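Local coordinates for protein D-alanyl transferase DltD (Enterococcus faecalis, PDB 6O93) that probably takes part in the D-alanylation of lipoteichoic acid in the Gram-positive cell wall, as an SGNH-hydrolase-like member of the DltD family, at residues A[274-279]-A[321-326]; A[90-95]-A[284-289]. One frame throughout, in Å; residues are numbered along the deposited sequence.

Contact 1 of 2, residues A[274-279]-A[321-326]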
# COMPACT_ATOMS: atom_id res chain seq x y z
N GLY A 274 -9.51 7.30 -9.00
CA GLY A 274 -8.59 7.94 -9.92
C GLY A 274 -7.15 7.84 -9.46
O GLY A 274 -6.24 7.58 -10.26
N ASP A 275 -6.91 8.06 -8.16
CA ASP A 275 -5.55 7.93 -7.63
C ASP A 275 -5.05 6.50 -7.77
O ASP A 275 -3.87 6.26 -8.04
CB ASP A 275 -5.51 8.37 -6.17
CG ASP A 275 -5.86 9.83 -5.99
OD1 ASP A 275 -6.00 10.54 -7.01
OD2 ASP A 275 -6.00 10.26 -4.83
N PHE A 276 -5.95 5.53 -7.58
CA PHE A 276 -5.60 4.13 -7.80
C PHE A 276 -5.21 3.89 -9.26
O PHE A 276 -4.26 3.15 -9.54
CB PHE A 276 -6.77 3.24 -7.40
CG PHE A 276 -6.51 1.77 -7.57
CD1 PHE A 276 -5.38 1.18 -7.03
CD2 PHE A 276 -7.41 0.98 -8.25
CE1 PHE A 276 -5.15 -0.17 -7.19
CE2 PHE A 276 -7.19 -0.38 -8.40
CZ PHE A 276 -6.05 -0.95 -7.87
N GLN A 277 -5.92 4.52 -10.19
CA GLN A 277 -5.56 4.42 -11.60
C GLN A 277 -4.14 4.94 -11.83
O GLN A 277 -3.41 4.39 -12.66
CB GLN A 277 -6.56 5.20 -12.45
CG GLN A 277 -6.29 5.15 -13.95
CD GLN A 277 -6.38 3.74 -14.51
OE1 GLN A 277 -6.74 2.80 -13.80
NE2 GLN A 277 -6.06 3.59 -15.79
N ALA A 278 -3.75 5.99 -11.12
CA ALA A 278 -2.40 6.52 -11.27
C ALA A 278 -1.36 5.46 -10.91
O ALA A 278 -0.35 5.32 -11.61
CB ALA A 278 -2.22 7.77 -10.41
N ALA A 279 -1.59 4.72 -9.83
CA ALA A 279 -0.67 3.66 -9.45
C ALA A 279 -0.67 2.54 -10.48
O ALA A 279 0.39 1.96 -10.77
CB ALA A 279 -1.02 3.12 -8.07
N TYR A 321 -13.28 -4.74 -11.49
CA TYR A 321 -13.53 -4.34 -12.88
C TYR A 321 -12.41 -3.46 -13.40
O TYR A 321 -11.87 -3.70 -14.49
CB TYR A 321 -14.87 -3.61 -12.99
CG TYR A 321 -15.22 -3.24 -14.41
CD1 TYR A 321 -15.82 -4.16 -15.26
CD2 TYR A 321 -14.93 -1.98 -14.91
CE1 TYR A 321 -16.13 -3.83 -16.56
CE2 TYR A 321 -15.24 -1.64 -16.22
CZ TYR A 321 -15.84 -2.57 -17.04
OH TYR A 321 -16.15 -2.25 -18.34
N GLN A 322 -12.02 -2.44 -12.63
CA GLN A 322 -10.94 -1.56 -13.04
C GLN A 322 -9.65 -2.34 -13.27
O GLN A 322 -8.88 -2.03 -14.19
CB GLN A 322 -10.74 -0.46 -11.99
CG GLN A 322 -9.73 0.61 -12.35
CD GLN A 322 -9.77 1.78 -11.38
OE1 GLN A 322 -10.65 1.86 -10.52
NE2 GLN A 322 -8.80 2.69 -11.51
N LEU A 323 -9.40 -3.35 -12.44
CA LEU A 323 -8.22 -4.18 -12.62
C LEU A 323 -8.36 -5.09 -13.83
O LEU A 323 -7.59 -4.98 -14.80
CB LEU A 323 -7.97 -5.01 -11.35
CG LEU A 323 -7.53 -4.21 -10.12
CD1 LEU A 323 -7.58 -5.08 -8.87
CD2 LEU A 323 -6.13 -3.65 -10.32
N GLN A 324 -9.34 -5.99 -13.80
CA GLN A 324 -9.48 -6.99 -14.86
C GLN A 324 -9.65 -6.34 -16.23
O GLN A 324 -9.11 -6.82 -17.22
CB GLN A 324 -10.67 -7.90 -14.56
CG GLN A 324 -10.46 -8.83 -13.38
CD GLN A 324 -9.67 -10.07 -13.75
OE1 GLN A 324 -9.33 -10.28 -14.92
NE2 GLN A 324 -9.38 -10.91 -12.76
N GLU A 325 -10.41 -5.24 -16.29
CA GLU A 325 -10.65 -4.57 -17.56
C GLU A 325 -9.36 -4.12 -18.24
O GLU A 325 -9.34 -3.98 -19.46
CB GLU A 325 -11.58 -3.37 -17.34
CG GLU A 325 -11.82 -2.50 -18.55
CD GLU A 325 -12.55 -3.22 -19.67
OE1 GLU A 325 -12.95 -4.39 -19.48
OE2 GLU A 325 -12.73 -2.60 -20.74
N GLN A 326 -8.29 -3.91 -17.47
CA GLN A 326 -7.05 -3.37 -18.01
C GLN A 326 -5.91 -4.39 -18.02
O GLN A 326 -4.77 -4.02 -18.32
CB GLN A 326 -6.64 -2.14 -17.20
CG GLN A 326 -7.65 -1.01 -17.27
CD GLN A 326 -7.19 0.24 -16.54
OE1 GLN A 326 -6.60 1.14 -17.14
NE2 GLN A 326 -7.47 0.31 -15.24
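The amide planes of Gln-277 and Gln-326 meet tip to tip and nearly coplanar, 17° apart, so that the two groups form a cyclic pair. Gln-277 NE2 donates to Gln-326 OE1 at 2.8 Å, and in return Gln-326 NE2 donates to Gln-277 OE1 at 3.0 Å; each donor lies in the carbonyl plane on a lone pair, and both bonds are nearly straight. The third amide, that of Gln-322, is turned 37° from Gln-277, and its NE2 reaches the same OE1 at 3.1 Å from above the carbonyl plane. One buried oxygen is thereby gripped by two N-H groups. The phenyl ring of Phe-276 stands at 69° to the Gln-322 amide, with CD2 3.9 Å from Gln-322 NE2, while Leu-323 CD2 meets the far end of the ring obliquely, 3.6 Å from Phe-276 CZ.

Torsions and further bonds fix the amides. Gln-277 has CG anti to its backbone N and bends at chi2, whereas Gln-322 runs out extended. Gln-326 NE2 spends its other hydrogen on the backbone carbonyl one turn back, Gln-322 O at 2.9 Å, which sets the rotation of that amide. Outside the pair of segments, Gln-322 NE2 also donates to Tyr-273 O, Gln-322 OE1 bonds to Trp-387 NE1 and Gln-326 OE1 receives Asp-379 N, so the buried polar ends are well supplied, and the C-terminal region closes over the cluster.

Here helix 272-285 packs beside the last turns of helix 309-324 and the residues that follow through a buried glutamine network flanked by a Phe-Leu contact, a helix-helix interface within the alpha/beta fold of an SGNH-hydrolase-like domain.

Contact 2 of 2, residues A[90-95]-A[284-289]; sequences MGDAIA and AEKNVD
No conventional hydrogen bond links segments 90-95 and 284-289, although their backbones come as near as 4.6 Å between the CA atoms of Ala-95 and Lys-286. What joins them there is a CA-H...O contact, in which Ala-95 CA lies 3.2 Å from Lys-286 O with an angle of 144° at the hydrogen.

Lys-286 gives the largest single share of the buried surface. Its CG is anti to the carbonyl carbon, and the chain bends at chi2 (-64°) before running out straight; the methylenes pass alongside the carbonyl of Gly-91, with CD 4.0 Å from Gly-91 O. At the tip, NZ makes a long salt bridge to Asp-92 OD1 at 3.7 Å, near the surface and therefore probably a modest tie.

Deeper in, Ile-94 and Val-288 cross at about a right angle. Val-288 CG2 sits 3.8 Å from Ile-94 CG1 and 3.5 Å from Ile-94 O, while Val-288 CG1 lies against the CD1 end of the isoleucine. Val-35 and Phe-44 also touch Ile-94, and Ala-99 touches Val-288, so this apolar pair belongs to the packing around the central sheet.

Just beyond the segment, Asn-96 adds a backbone hydrogen bond with Lys-286 and a side-chain bond from ND2 to Asn-287 OD1. Asn-287, with positive phi, is the C-prime residue of a Schellman motif ending helix 272-285. Two helix-to-strand turns thus lie side by side, leading into the neighbouring parallel strands 98-102 and 289-294 of an alpha/beta fold.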
# COMPACT_ATOMS: atom_id res chain seq x y z
N MET A 90 10.89 4.49 -8.26
CA MET A 90 11.75 3.31 -8.37
C MET A 90 12.36 3.20 -9.75
O MET A 90 13.43 2.60 -9.91
CB MET A 90 10.95 2.05 -8.03
CG MET A 90 10.56 1.95 -6.58
SD MET A 90 9.59 0.48 -6.21
CE MET A 90 9.46 0.62 -4.43
N GLY A 91 11.72 3.76 -10.77
CA GLY A 91 12.27 3.72 -12.11
C GLY A 91 12.48 2.30 -12.58
O GLY A 91 11.65 1.42 -12.37
N ASP A 92 13.63 2.07 -13.22
CA ASP A 92 13.94 0.75 -13.75
C ASP A 92 14.20 -0.28 -12.66
O ASP A 92 14.30 -1.47 -12.97
CB ASP A 92 15.16 0.83 -14.67
CG ASP A 92 14.88 1.63 -15.93
OD1 ASP A 92 13.73 1.58 -16.43
OD2 ASP A 92 15.80 2.31 -16.43
N ALA A 93 14.29 0.14 -11.39
CA ALA A 93 14.50 -0.82 -10.31
C ALA A 93 13.36 -1.82 -10.24
O ALA A 93 13.58 -3.01 -9.95
CB ALA A 93 14.65 -0.08 -8.98
N ILE A 94 12.13 -1.37 -10.49
CA ILE A 94 10.96 -2.24 -10.42
C ILE A 94 10.57 -2.82 -11.78
O ILE A 94 9.68 -3.67 -11.85
CB ILE A 94 9.75 -1.50 -9.81
CG1 ILE A 94 8.66 -2.49 -9.39
CG2 ILE A 94 9.19 -0.48 -10.80
CD1 ILE A 94 7.54 -1.86 -8.59
N ALA A 95 11.23 -2.39 -12.86
CA ALA A 95 10.84 -2.82 -14.20
C ALA A 95 10.96 -4.33 -14.34
O ALA A 95 11.96 -4.93 -13.95
CB ALA A 95 11.72 -2.12 -15.24
N ALA A 284 1.96 -0.58 -14.91
CA ALA A 284 1.90 -1.10 -16.27
C ALA A 284 3.02 -0.53 -17.14
O ALA A 284 3.54 -1.23 -18.01
CB ALA A 284 0.54 -0.78 -16.89
N GLU A 285 3.40 0.73 -16.92
CA GLU A 285 4.44 1.34 -17.75
C GLU A 285 5.79 0.66 -17.55
O GLU A 285 6.62 0.66 -18.47
CB GLU A 285 4.55 2.84 -17.44
CG GLU A 285 3.43 3.66 -18.04
CD GLU A 285 3.45 5.11 -17.57
OE1 GLU A 285 4.46 5.52 -16.96
OE2 GLU A 285 2.46 5.82 -17.82
N LYS A 286 6.03 0.08 -16.38
CA LYS A 286 7.27 -0.62 -16.10
C LYS A 286 7.11 -2.14 -16.16
O LYS A 286 7.97 -2.87 -15.68
CB LYS A 286 7.82 -0.20 -14.73
CG LYS A 286 8.18 1.28 -14.64
CD LYS A 286 9.32 1.64 -15.58
CE LYS A 286 9.61 3.13 -15.56
NZ LYS A 286 10.57 3.52 -16.64
N ASN A 287 6.01 -2.61 -16.75
CA ASN A 287 5.80 -4.05 -16.96
C ASN A 287 5.91 -4.82 -15.64
O ASN A 287 6.55 -5.87 -15.58
CB ASN A 287 6.77 -4.59 -18.00
CG ASN A 287 6.43 -6.00 -18.45
OD1 ASN A 287 7.21 -6.94 -18.24
ND2 ASN A 287 5.26 -6.16 -19.05
N VAL A 288 5.30 -4.28 -14.59
CA VAL A 288 5.35 -4.89 -13.27
C VAL A 288 4.19 -5.88 -13.15
O VAL A 288 3.03 -5.53 -13.37
CB VAL A 288 5.27 -3.83 -12.17
CG1 VAL A 288 5.45 -4.47 -10.79
CG2 VAL A 288 6.31 -2.74 -12.40
N ASP A 289 4.52 -7.12 -12.78
CA ASP A 289 3.52 -8.14 -12.49
C ASP A 289 3.09 -7.98 -11.03
O ASP A 289 3.94 -7.98 -10.13
CB ASP A 289 4.09 -9.53 -12.75
CG ASP A 289 3.02 -10.60 -12.84
OD1 ASP A 289 1.82 -10.27 -12.84
OD2 ASP A 289 3.39 -11.79 -12.93

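In the fold
Along the chain, 90-95 comes first, in the turn between helix 80-90 and strand 98-102. After a long, mainly helical excursion, helix 272-285 begins; it carries 274-279 and reaches 284-289 at its C-terminal end, where contact 2 closes a loop of 188 intervening residues. Strand 289-294 and helix 309-324 follow, and 321-326 returns to 274-279 in contact 1, with 41 residues between. The two contacts cross rather than nest, and their centres lie 16 Å apart. Sharing helix 272-285, they join it near its beginning to helix 309-324 and at its end to the turn preceding strand 98-102.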